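Local structure of alpha-actinin-like protein 1 (Schizosaccharomyces pombe, 5BVR) at residues 12-17 and 203-208. The protein binds actin filaments and takes part in forming and organising the actin ring during cytokinesis and septation. Numbering follows the deposited sequence.
Sequences QNRTFT and LIEVED
Arg14, on helix 11-25 of the first calponin-homology (CH) domain, grips Asp208 of the second in a salt bridge across the domain interface. From CB its chain runs extended to CD and bends at chi3 (-69°). Gln9 O takes the N-H of NE, while the guanidinium end crosses the carboxylate obliquely, the two planes 50° apart. Arg14 NH2 reaches Asp208 OD1 at 2.9 Å in a nearly straight bond (165°); OD1 lies in the guanidinium plane but is met from above its own carboxylate. Arg14 NH1 bonds to the syn lone pair of Asp208 OD2 at 3.1 Å and also to a water that links it to Glu205 OE2. Asp208 OD2 accepts a further bond from Glu205 N at 2.9 Å, tying the carboxylate to the backbone three residues earlier. A second water donates to Asp208 OD2 and, at 2.8 Å, to Thr15 OG1, a hydroxyl also bonded to Val11 O. Beside the salt bridge, Thr15 CG2 packs against Leu203 CB at 4.1 Å, and Thr15 OG1 lies 3.4 Å from Ile204 CG2, the Thr15 and Ile204 side chains side by side and pointing the same way. An alanine in place of Asp208 would probably cost Arg14 its directly bonded carboxylate and loosen the turn at Glu205. The arrangement belongs to the CH1-CH2 interface of the compact tandem-CH actin-binding domain, the closed form familiar from alpha-actinins.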
ATOM      1  N   GLN A  12      -8.667   5.390  -1.919  1.00 17.23           N
ATOM      2  CA  GLN A  12      -7.256   5.652  -1.793  1.00 15.62           C
ATOM      3  C   GLN A  12      -6.918   6.224  -0.426  1.00 17.34           C
ATOM      4  O   GLN A  12      -5.907   5.848   0.167  1.00 17.63           O
ATOM      5  CB  GLN A  12      -6.788   6.585  -2.888  1.00 20.14           C
ATOM      6  CG  GLN A  12      -5.297   6.682  -2.992  1.00 20.02           C
ATOM      7  CD  GLN A  12      -4.878   7.565  -4.136  1.00 21.11           C
ATOM      8  OE1 GLN A  12      -4.468   8.718  -3.925  1.00 20.35           O
ATOM      9  NE2 GLN A  12      -4.984   7.047  -5.352  1.00 18.49           N
ATOM     10  N   ASN A  13      -7.730   7.163   0.060  1.00 18.29           N
ATOM     11  CA  ASN A  13      -7.545   7.695   1.388  1.00 18.58           C
ATOM     12  C   ASN A  13      -7.518   6.547   2.402  1.00 15.72           C
ATOM     13  O   ASN A  13      -6.556   6.414   3.195  1.00 17.83           O
ATOM     14  CB  ASN A  13      -8.677   8.708   1.651  1.00 18.35           C
ATOM     15  CG  ASN A  13      -8.515   9.472   2.929  1.00 24.16           C
ATOM     16  OD1 ASN A  13      -7.731   9.125   3.788  1.00 22.33           O
ATOM     17  ND2 ASN A  13      -9.296  10.531   3.061  1.00 21.01           N
ATOM     18  N   ARG A  14      -8.520   5.684   2.351  1.00 16.85           N
ATOM     19  CA  ARG A  14      -8.631   4.631   3.329  1.00 18.31           C
ATOM     20  C   ARG A  14      -7.492   3.640   3.188  1.00 17.95           C
ATOM     21  O   ARG A  14      -6.930   3.199   4.184  1.00 19.52           O
ATOM     22  CB  ARG A  14      -9.994   3.963   3.253  1.00 20.80           C
ATOM     23  CG  ARG A  14     -11.074   4.889   3.835  1.00 19.00           C
ATOM     24  CD  ARG A  14     -12.459   4.268   3.762  1.00 24.26           C
ATOM     25  NE  ARG A  14     -12.948   4.158   2.399  1.00 25.63           N
ATOM     26  CZ  ARG A  14     -13.020   3.030   1.699  1.00 29.14           C
ATOM     27  NH1 ARG A  14     -12.651   1.863   2.227  1.00 25.73           N
ATOM     28  NH2 ARG A  14     -13.487   3.082   0.463  1.00 28.66           N
ATOM     29  N   THR A  15      -7.124   3.311   1.960  1.00 16.73           N
ATOM     30  CA  THR A  15      -6.073   2.327   1.742  1.00 16.61           C
ATOM     31  C   THR A  15      -4.725   2.850   2.202  1.00 16.54           C
ATOM     32  O   THR A  15      -3.952   2.140   2.877  1.00 16.96           O
ATOM     33  CB  THR A  15      -5.989   1.936   0.254  1.00 16.34           C
ATOM     34  OG1 THR A  15      -7.238   1.368  -0.164  1.00 19.24           O
ATOM     35  CG2 THR A  15      -4.919   0.919   0.019  1.00 18.00           C
ATOM     36  N   PHE A  16      -4.429   4.086   1.834  1.00 16.28           N
ATOM     37  CA  PHE A  16      -3.185   4.723   2.258  1.00 16.95           C
ATOM     38  C   PHE A  16      -3.126   4.873   3.771  1.00 17.30           C
ATOM     39  O   PHE A  16      -2.054   4.727   4.346  1.00 16.75           O
ATOM     40  CB  PHE A  16      -2.994   6.092   1.588  1.00 16.84           C
ATOM     41  CG  PHE A  16      -2.602   6.031   0.114  1.00 14.04           C
ATOM     42  CD1 PHE A  16      -2.615   4.833  -0.624  1.00 13.81           C
ATOM     43  CD2 PHE A  16      -2.241   7.205  -0.554  1.00 15.50           C
ATOM     44  CE1 PHE A  16      -2.266   4.822  -1.975  1.00 14.49           C
ATOM     45  CE2 PHE A  16      -1.896   7.189  -1.912  1.00 16.33           C
ATOM     46  CZ  PHE A  16      -1.909   5.970  -2.624  1.00 15.93           C
ATOM     47  N   THR A  17      -4.252   5.181   4.406  1.00 17.35           N
ATOM     48  CA  THR A  17      -4.298   5.274   5.868  1.00 16.48           C
ATOM     49  C   THR A  17      -3.982   3.920   6.478  1.00 17.55           C
ATOM     50  O   THR A  17      -3.178   3.816   7.403  1.00 18.89           O
ATOM     51  CB  THR A  17      -5.659   5.764   6.348  1.00 18.78           C
ATOM     52  OG1 THR A  17      -5.884   7.071   5.828  1.00 19.63           O
ATOM     53  CG2 THR A  17      -5.749   5.811   7.876  1.00 18.92           C
ATOM     54  N   LEU A 203      -5.591  -4.201   3.376  1.00 17.05           N
ATOM     55  CA  LEU A 203      -5.495  -2.788   3.045  1.00 17.21           C
ATOM     56  C   LEU A 203      -6.680  -2.252   2.251  1.00 18.80           C
ATOM     57  O   LEU A 203      -6.844  -1.037   2.195  1.00 19.71           O
ATOM     58  CB  LEU A 203      -4.203  -2.489   2.268  1.00 15.74           C
ATOM     59  CG  LEU A 203      -2.912  -2.861   3.005  1.00 15.83           C
ATOM     60  CD1 LEU A 203      -1.716  -2.376   2.208  1.00 17.12           C
ATOM     61  CD2 LEU A 203      -2.829  -2.292   4.440  1.00 18.54           C
ATOM     62  N   ILE A 204      -7.441  -3.137   1.599  1.00 19.47           N
ATOM     63  CA  ILE A 204      -8.599  -2.736   0.799  1.00 19.17           C
ATOM     64  C   ILE A 204      -9.805  -3.570   1.179  1.00 19.69           C
ATOM     65  O   ILE A 204      -9.681  -4.727   1.558  1.00 20.60           O
ATOM     66  CB  ILE A 204      -8.328  -2.830  -0.716  1.00 20.10           C
ATOM     67  CG1 ILE A 204      -7.972  -4.255  -1.139  1.00 21.28           C
ATOM     68  CG2 ILE A 204      -7.252  -1.875  -1.108  1.00 25.89           C
ATOM     69  CD1 ILE A 204      -7.725  -4.401  -2.635  1.00 28.74           C
ATOM     70  N   GLU A 205     -10.978  -2.958   1.096  1.00 20.51           N
ATOM     71  CA  GLU A 205     -12.214  -3.657   1.388  1.00 20.80           C
ATOM     72  C   GLU A 205     -12.677  -4.355   0.114  1.00 19.60           C
ATOM     73  O   GLU A 205     -12.369  -3.913  -1.009  1.00 18.72           O
ATOM     74  CB  GLU A 205     -13.301  -2.677   1.828  1.00 21.11           C
ATOM     75  CG  GLU A 205     -12.911  -1.705   2.947  1.00 24.56           C
ATOM     76  CD  GLU A 205     -12.923  -2.346   4.306  1.00 42.54           C
ATOM     77  OE1 GLU A 205     -13.118  -3.578   4.382  1.00 38.96           O
ATOM     78  OE2 GLU A 205     -12.747  -1.608   5.305  1.00 48.18           O
ATOM     79  N   VAL A 206     -13.406  -5.450   0.288  1.00 21.93           N
ATOM     80  CA  VAL A 206     -13.946  -6.158  -0.856  1.00 19.98           C
ATOM     81  C   VAL A 206     -14.724  -5.192  -1.769  1.00 19.75           C
ATOM     82  O   VAL A 206     -14.540  -5.199  -3.001  1.00 20.82           O
ATOM     83  CB  VAL A 206     -14.840  -7.327  -0.389  1.00 21.18           C
ATOM     84  CG1 VAL A 206     -15.675  -7.889  -1.540  1.00 23.01           C
ATOM     85  CG2 VAL A 206     -13.964  -8.404   0.258  1.00 23.30           C
ATOM     86  N   GLU A 207     -15.579  -4.355  -1.181  1.00 19.39           N
ATOM     87  CA  GLU A 207     -16.414  -3.460  -1.974  1.00 20.34           C
ATOM     88  C   GLU A 207     -15.604  -2.393  -2.700  1.00 19.72           C
ATOM     89  O   GLU A 207     -16.100  -1.741  -3.619  1.00 21.87           O
ATOM     90  CB  GLU A 207     -17.544  -2.867  -1.120  1.00 30.04           C
ATOM     91  CG  GLU A 207     -17.094  -2.057   0.091  1.00 36.14           C
ATOM     92  CD  GLU A 207     -16.902  -2.884   1.371  1.00 52.28           C
ATOM     93  OE1 GLU A 207     -16.671  -4.116   1.297  1.00 35.00           O
ATOM     94  OE2 GLU A 207     -16.985  -2.285   2.471  1.00 59.06           O
ATOM     95  N   ASP A 208     -14.338  -2.213  -2.308  1.00 19.78           N
ATOM     96  CA  ASP A 208     -13.520  -1.197  -2.956  1.00 19.22           C
ATOM     97  C   ASP A 208     -13.041  -1.648  -4.347  1.00 22.89           C
ATOM     98  O   ASP A 208     -12.614  -0.830  -5.148  1.00 27.14           O
ATOM     99  CB  ASP A 208     -12.290  -0.837  -2.111  1.00 17.07           C
ATOM    100  CG  ASP A 208     -12.639  -0.191  -0.775  1.00 22.29           C
ATOM    101  OD1 ASP A 208     -13.713   0.428  -0.680  1.00 23.85           O
ATOM    102  OD2 ASP A 208     -11.802  -0.297   0.163  1.00 21.81           O
TER
HETATM  103  O   HOH W   1     -11.848   1.006   4.948  1.00 29.26           O
HETATM  104  O   HOH W   2      -9.493   0.685   1.412  1.00 22.14           O